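Local coordinates for FBP protein (Leishmania major, PDB 5OEZ) that probably hydrolyses fructose 1,6-bisphosphate to fructose 6-phosphate and phosphate in gluconeogenesis, as a magnesium-dependent homotetramer that also binds AMP, at residues V39-K44 / N78-A83; Y84-T89 / I103-G108; R140-T145 / R158-T163. All blocks are in the same frame, centred on the assembly; numbering follows the deposited sequence.

Contact 1 of 3, residues V39-K44 / N78-A83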
# COMPACT_ATOMS: atom_id res chain seq x y z
N VAL C 39 10.70 9.01 -8.89
CA VAL C 39 10.93 7.58 -8.72
C VAL C 39 9.68 6.89 -8.17
O VAL C 39 9.33 5.80 -8.64
CB VAL C 39 12.18 7.31 -7.87
CG1 VAL C 39 12.32 5.84 -7.50
CG2 VAL C 39 13.44 7.71 -8.65
N LYS C 40 9.01 7.53 -7.23
CA LYS C 40 7.81 6.95 -6.63
C LYS C 40 6.65 6.89 -7.60
O LYS C 40 5.87 5.94 -7.57
CB LYS C 40 7.43 7.72 -5.37
CG LYS C 40 8.43 7.48 -4.26
CD LYS C 40 8.06 8.11 -2.94
CE LYS C 40 8.06 9.62 -2.99
NZ LYS C 40 7.34 10.11 -1.79
N VAL C 41 6.52 7.93 -8.42
CA VAL C 41 5.49 7.96 -9.44
C VAL C 41 5.71 6.84 -10.47
O VAL C 41 4.76 6.16 -10.87
CB VAL C 41 5.42 9.35 -10.14
CG1 VAL C 41 4.56 9.30 -11.40
CG2 VAL C 41 4.86 10.37 -9.17
N ILE C 42 6.95 6.65 -10.87
CA ILE C 42 7.30 5.58 -11.82
C ILE C 42 7.05 4.20 -11.23
O ILE C 42 6.55 3.31 -11.90
CB ILE C 42 8.75 5.72 -12.31
CG1 ILE C 42 8.88 7.00 -13.15
CG2 ILE C 42 9.18 4.50 -13.10
CD1 ILE C 42 10.30 7.51 -13.27
N GLU C 43 7.43 4.02 -9.97
CA GLU C 43 7.16 2.78 -9.24
C GLU C 43 5.67 2.43 -9.22
O GLU C 43 5.31 1.28 -9.46
CB GLU C 43 7.68 2.89 -7.80
CG GLU C 43 7.98 1.56 -7.12
CD GLU C 43 6.76 0.83 -6.57
OE1 GLU C 43 5.73 1.47 -6.25
OE2 GLU C 43 6.86 -0.41 -6.44
N LYS C 44 4.81 3.42 -8.91
CA LYS C 44 3.36 3.21 -8.89
C LYS C 44 2.89 2.62 -10.23
O LYS C 44 2.17 1.60 -10.26
CB LYS C 44 2.61 4.53 -8.59
CG LYS C 44 1.11 4.54 -8.87
CD LYS C 44 0.56 5.90 -9.32
CE LYS C 44 0.24 6.87 -8.21
NZ LYS C 44 -1.20 6.98 -7.90
N ASN C 78 9.29 9.70 -18.55
CA ASN C 78 9.96 10.90 -19.03
C ASN C 78 9.23 12.16 -18.58
O ASN C 78 9.84 13.08 -18.04
CB ASN C 78 10.06 10.88 -20.56
CG ASN C 78 10.98 11.96 -21.08
OD1 ASN C 78 12.10 12.13 -20.59
ND2 ASN C 78 10.51 12.72 -22.05
N ILE C 79 7.91 12.16 -18.78
CA ILE C 79 7.04 13.25 -18.34
C ILE C 79 7.19 13.59 -16.85
O ILE C 79 7.24 14.76 -16.47
CB ILE C 79 5.56 12.90 -18.64
CG1 ILE C 79 5.29 12.99 -20.14
CG2 ILE C 79 4.59 13.84 -17.90
CD1 ILE C 79 3.99 12.35 -20.59
N ALA C 80 7.27 12.55 -16.02
CA ALA C 80 7.38 12.69 -14.57
C ALA C 80 8.68 13.36 -14.18
O ALA C 80 8.67 14.39 -13.51
CB ALA C 80 7.27 11.33 -13.91
N PHE C 81 9.79 12.78 -14.61
CA PHE C 81 11.11 13.38 -14.34
C PHE C 81 11.18 14.85 -14.75
O PHE C 81 11.66 15.67 -13.98
CB PHE C 81 12.23 12.61 -15.01
CG PHE C 81 12.89 11.59 -14.11
CD1 PHE C 81 13.81 11.99 -13.17
CD2 PHE C 81 12.60 10.24 -14.24
CE1 PHE C 81 14.43 11.06 -12.35
CE2 PHE C 81 13.21 9.30 -13.43
CZ PHE C 81 14.13 9.71 -12.48
N LYS C 82 10.69 15.17 -15.93
CA LYS C 82 10.77 16.55 -16.43
C LYS C 82 9.91 17.50 -15.63
O LYS C 82 10.34 18.62 -15.34
CB LYS C 82 10.38 16.65 -17.91
CG LYS C 82 11.36 15.96 -18.83
CD LYS C 82 11.11 16.23 -20.32
CE LYS C 82 9.65 16.30 -20.75
NZ LYS C 82 9.62 16.37 -22.23
N ALA C 83 8.70 17.07 -15.29
CA ALA C 83 7.76 17.94 -14.60
C ALA C 83 8.25 18.30 -13.21
O ALA C 83 8.27 19.48 -12.82
CB ALA C 83 6.39 17.29 -14.52
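Ile42 of helix 27-47 reaches across to Phe81 of helix 72-87 where the two helices run side by side. Their short segments are nearly antiparallel, at 162°, with axes 9.4 Å apart. From its CB, on the side of its helix that looks at the partner, Ile42 forks. CG2 lies anti to the backbone N, while CG1 lies anti to the carbonyl carbon (chi1 -67°) and carries the chain toward the other helix. CG1 itself stays 4.7 Å from CB of Ala80. The extended last bond then sets CD1 against the ring of Phe81, 3.4 Å from CE2 and also close to CD2, an oblique and tight approach with the two side chains at about a right angle. The phenyl ring continues past Ile42, so that its CZ lies 4.4 Å from CG2 of Val39, one helical turn earlier. Farther from the ring, CG1 of Val41 rests 4.2 Å from CB of Ala80; the backbones are closer here, CA of Val41 7.2 Å from CA of Ala80, consistent with the small alanine side chain. All five residues are buried and the contact is wholly apolar. Ile42 also lies near Leu120, part of a manganese site that is empty here. Lys40 and Lys44, turned elsewhere, form salt bridges with Glu198 and Asp193 of a second subunit. Beneath the helix pair runs the eight-stranded sheet: Val39 and Ile42 touch Tyr173 of strand 167-173, and Phe81 meets Phe117 and Pro119 of strand 113-121.

Contact 2 of 3, residues Y84-T89 / I103-G108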
# COMPACT_ATOMS: atom_id res chain seq x y z
N TYR C 84 8.70 17.30 -12.47
CA TYR C 84 9.17 17.52 -11.12
C TYR C 84 10.52 18.23 -11.07
O TYR C 84 10.73 19.08 -10.21
CB TYR C 84 9.16 16.19 -10.32
CG TYR C 84 7.74 15.65 -10.12
CD1 TYR C 84 6.79 16.39 -9.43
CD2 TYR C 84 7.35 14.41 -10.64
CE1 TYR C 84 5.50 15.92 -9.27
CE2 TYR C 84 6.06 13.93 -10.48
CZ TYR C 84 5.14 14.68 -9.78
OH TYR C 84 3.86 14.23 -9.62
N LEU C 85 11.44 17.91 -11.98
CA LEU C 85 12.76 18.56 -12.00
C LEU C 85 12.66 20.03 -12.39
O LEU C 85 13.27 20.87 -11.75
CB LEU C 85 13.75 17.84 -12.92
CG LEU C 85 14.27 16.49 -12.44
CD1 LEU C 85 14.96 15.75 -13.58
CD2 LEU C 85 15.22 16.65 -11.27
N LEU C 86 11.88 20.34 -13.41
CA LEU C 86 11.71 21.73 -13.84
C LEU C 86 11.04 22.60 -12.78
O LEU C 86 11.39 23.76 -12.64
CB LEU C 86 10.96 21.81 -15.18
CG LEU C 86 11.73 21.30 -16.41
CD1 LEU C 86 10.82 21.23 -17.64
CD2 LEU C 86 12.97 22.14 -16.72
N SER C 87 10.10 22.03 -12.02
CA SER C 87 9.43 22.78 -10.95
C SER C 87 10.23 22.85 -9.66
O SER C 87 9.83 23.55 -8.74
CB SER C 87 8.01 22.22 -10.69
OG SER C 87 8.05 20.99 -9.97
N SER C 88 11.33 22.12 -9.55
CA SER C 88 12.14 22.14 -8.33
C SER C 88 12.81 23.49 -8.02
O SER C 88 13.15 23.73 -6.86
CB SER C 88 13.22 21.04 -8.37
OG SER C 88 14.23 21.29 -9.35
N THR C 89 13.00 24.32 -9.05
CA THR C 89 13.84 25.53 -9.03
C THR C 89 15.35 25.25 -8.97
O THR C 89 16.15 26.18 -8.87
CB THR C 89 13.49 26.53 -7.89
OG1 THR C 89 13.99 26.05 -6.63
CG2 THR C 89 11.98 26.79 -7.82
N ILE C 103 16.71 20.73 -22.63
CA ILE C 103 15.67 21.70 -22.27
C ILE C 103 16.26 22.68 -21.28
O ILE C 103 16.90 22.28 -20.32
CB ILE C 103 14.46 20.99 -21.64
CG1 ILE C 103 13.75 20.14 -22.69
CG2 ILE C 103 13.48 22.00 -21.05
CD1 ILE C 103 12.92 19.03 -22.09
N ILE C 104 16.04 23.97 -21.52
CA ILE C 104 16.51 25.03 -20.65
C ILE C 104 15.33 25.42 -19.77
O ILE C 104 14.23 25.66 -20.28
CB ILE C 104 17.03 26.25 -21.46
CG1 ILE C 104 18.41 25.95 -22.09
CG2 ILE C 104 17.24 27.46 -20.56
CD1 ILE C 104 18.51 24.73 -22.96
N ALA C 105 15.54 25.46 -18.46
CA ALA C 105 14.51 25.93 -17.53
C ALA C 105 14.22 27.40 -17.79
O ALA C 105 15.11 28.15 -18.19
CB ALA C 105 14.95 25.72 -16.10
N GLU C 106 12.97 27.82 -17.56
CA GLU C 106 12.59 29.24 -17.72
C GLU C 106 13.21 30.10 -16.63
O GLU C 106 13.36 29.63 -15.50
CB GLU C 106 11.07 29.41 -17.67
CG GLU C 106 10.37 28.86 -18.87
CD GLU C 106 9.00 28.28 -18.58
OE1 GLU C 106 8.49 28.40 -17.44
OE2 GLU C 106 8.43 27.69 -19.52
N SER C 107 13.57 31.33 -16.99
CA SER C 107 14.38 32.22 -16.12
C SER C 107 13.92 32.40 -14.66
O SER C 107 14.76 32.40 -13.77
CB SER C 107 14.62 33.57 -16.78
OG SER C 107 13.41 34.25 -17.04
N GLY C 108 12.61 32.53 -14.44
CA GLY C 108 12.04 32.68 -13.09
C GLY C 108 12.35 31.56 -12.09
O GLY C 108 12.46 31.81 -10.89
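Leu86 and Ala105 mark the closest backbone approach, with CA atoms 6.3 Å apart, where the C-terminal turn of helix 72-87 passes the short edge strand 103-104 and the loop after it. The helical chain breaks off at Thr89, whose phi is positive (71°), while residues 103-106 stay extended. Just before that break, the carbonyl O of Leu85 accepts both Ser88 N and Ser88 OG, the hydroxyl at 2.6 Å from Leu85 O. Leu86 alone spans the gap from the helix: with CG anti to its carbonyl carbon (chi1 -69°), the branch ends over Ile103 of the strand and Ala105 just after it. Its CD2 meets CB of Ala105 at 4.1 Å, and CD1 and CD2 both stand 4.4 Å from CG2 of Ile103, so the fork straddles the methyl. Ile104, between these two, turns its side chain to the other face. Backbone hydrogen bonds of Ile103 with Leu94 and of Ala105 with Cys92 hold this edge to strand 91-96, whose Val91 and Leu94 also touch Leu86, extending the apolar surface. Methyl groups at van der Waals distance make up the whole contact, which implies packing by shape and burial rather than by directed polar bonds.

Contact 3 of 3, residues R140-T145 / R158-T163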
# COMPACT_ATOMS: atom_id res chain seq x y z
N ARG C 140 27.48 20.86 -12.29
CA ARG C 140 27.21 22.24 -11.88
C ARG C 140 27.67 23.22 -12.98
O ARG C 140 28.61 22.93 -13.72
CB ARG C 140 27.90 22.51 -10.54
CG ARG C 140 27.61 23.88 -9.97
CD ARG C 140 28.34 24.09 -8.67
NE ARG C 140 27.63 23.37 -7.62
CZ ARG C 140 26.64 23.87 -6.88
NH1 ARG C 140 26.21 25.12 -7.04
NH2 ARG C 140 26.07 23.10 -5.96
N LEU C 141 26.99 24.35 -13.11
CA LEU C 141 27.48 25.42 -13.99
C LEU C 141 28.91 25.74 -13.60
O LEU C 141 29.16 26.02 -12.43
CB LEU C 141 26.67 26.71 -13.83
CG LEU C 141 25.39 26.94 -14.62
CD1 LEU C 141 24.83 28.32 -14.26
CD2 LEU C 141 25.66 26.84 -16.10
N PRO C 142 29.85 25.70 -14.57
CA PRO C 142 31.16 26.30 -14.28
C PRO C 142 31.02 27.76 -13.82
O PRO C 142 30.02 28.41 -14.12
CB PRO C 142 31.90 26.20 -15.61
CG PRO C 142 31.31 24.99 -16.25
CD PRO C 142 29.85 25.03 -15.89
N LYS C 143 32.02 28.24 -13.08
CA LYS C 143 32.01 29.62 -12.56
C LYS C 143 32.09 30.62 -13.71
O LYS C 143 32.68 30.30 -14.76
CB LYS C 143 33.13 29.83 -11.52
CG LYS C 143 32.74 30.58 -10.25
CD LYS C 143 31.80 29.75 -9.37
CE LYS C 143 32.60 28.76 -8.49
NZ LYS C 143 32.45 27.32 -8.84
N ASP C 144 31.45 31.78 -13.52
CA ASP C 144 31.27 32.86 -14.53
C ASP C 144 30.64 32.40 -15.88
O ASP C 144 30.96 32.92 -16.94
CB ASP C 144 32.45 33.87 -14.63
CG ASP C 144 33.59 33.43 -15.51
OD1 ASP C 144 33.79 32.24 -15.78
OD2 ASP C 144 34.32 34.34 -15.96
N THR C 145 29.68 31.46 -15.79
CA THR C 145 28.98 30.92 -16.98
C THR C 145 27.46 31.03 -16.81
O THR C 145 26.93 30.83 -15.71
CB THR C 145 29.37 29.45 -17.23
OG1 THR C 145 30.79 29.30 -17.12
CG2 THR C 145 28.93 28.98 -18.61
N ARG C 158 30.42 20.50 -23.80
CA ARG C 158 31.73 20.26 -24.42
C ARG C 158 32.95 20.61 -23.54
O ARG C 158 34.03 20.08 -23.75
CB ARG C 158 31.85 20.99 -25.77
CG ARG C 158 31.15 20.24 -26.92
CD ARG C 158 30.62 21.29 -27.91
NE ARG C 158 29.75 20.88 -29.02
CZ ARG C 158 28.99 21.71 -29.74
NH1 ARG C 158 28.96 23.03 -29.53
NH2 ARG C 158 28.22 21.20 -30.71
N MET C 159 32.77 21.51 -22.58
CA MET C 159 33.83 21.85 -21.62
C MET C 159 33.92 20.90 -20.41
O MET C 159 34.90 20.96 -19.67
CB MET C 159 33.64 23.29 -21.11
CG MET C 159 33.73 24.36 -22.19
SD MET C 159 33.94 26.03 -21.52
CE MET C 159 32.65 26.06 -20.29
N LEU C 160 32.94 20.02 -20.22
CA LEU C 160 32.86 19.17 -19.02
C LEU C 160 33.39 17.76 -19.22
O LEU C 160 33.51 17.28 -20.35
CB LEU C 160 31.41 19.12 -18.52
CG LEU C 160 30.82 20.47 -18.10
CD1 LEU C 160 29.34 20.32 -17.81
CD2 LEU C 160 31.55 21.06 -16.89
N LYS C 161 33.73 17.11 -18.11
CA LYS C 161 34.07 15.68 -18.08
C LYS C 161 33.34 15.01 -16.92
O LYS C 161 32.84 15.69 -16.02
CB LYS C 161 35.57 15.46 -17.91
CG LYS C 161 36.43 15.84 -19.10
CD LYS C 161 37.86 15.30 -18.92
CE LYS C 161 38.75 15.45 -20.18
NZ LYS C 161 40.17 15.87 -20.00
N GLY C 162 33.31 13.68 -16.93
CA GLY C 162 32.78 12.91 -15.83
C GLY C 162 33.42 13.21 -14.48
O GLY C 162 32.76 13.12 -13.45
N THR C 163 34.69 13.61 -14.49
CA THR C 163 35.43 13.95 -13.28
C THR C 163 34.92 15.23 -12.60
O THR C 163 35.23 15.44 -11.43
CB THR C 163 36.95 14.08 -13.54
OG1 THR C 163 37.18 14.92 -14.67
CG2 THR C 163 37.57 12.71 -13.83
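Pro142 packs on Leu160 and Met159 in a small apolar contact between two loops, one leaving strand 132-140 and the other leading into strand 167-173. Helix 150-158 lies between them in the chain, and the contact brings together the two ends of this excursion from the eight-stranded sheet. The proline ring offers its CG to the other loop: CG lies 4.0 Å from CD2 of Leu160, and the ring's CD follows at 4.4 Å from the same methyl, the two side chains meeting at a slant. Leu160 brings CD2 there with its CG anti to the carbonyl carbon (chi1 -62°). Met159 comes in beside it. Its thioether bends at the end (chi3 -49°), and the terminal CE reaches 4.4 Å from CG of Pro142. Behind this contact the backbone makes a type II beta turn from Pro142 to Thr145, closed by a weak bond of 3.5 Å from Thr145 N to Pro142 O. Leu160 is buried and Met159 exposed, so the contact is only partly buried. Val156 of helix 150-158 touches both Pro142 and Thr145, placing the turn against that helix. Toward the sheet, Lys161 O accepts a hydrogen bond from Trp139 NE1 of strand 132-140, and Leu141 is backbone hydrogen-bonded to Asp112, just before strand 113-121.

Following the chain, contact 1 closes first: helix 27-47 meets helix 72-87 across an interval that includes the unmodelled residues 52-70. Contact 2 opens directly afterwards on the last turns of the same helix and closes a shorter loop around strand 91-96. Contact 3 closes the excursion through helix 150-158. The three follow in series, none nested or crossing. Contacts 1 and 2 touch, through Lys82 CD and Ile103 CD1 at 3.8 Å, and both border the second subunit; contact 3 stands apart, about 9 Å from contact 2 between nearest atoms. Contact 1 ties two helices together, contact 2 ties helix 72-87 to strand 103-104, and contact 3 the loops between adjacent strands 132-140 and 167-173.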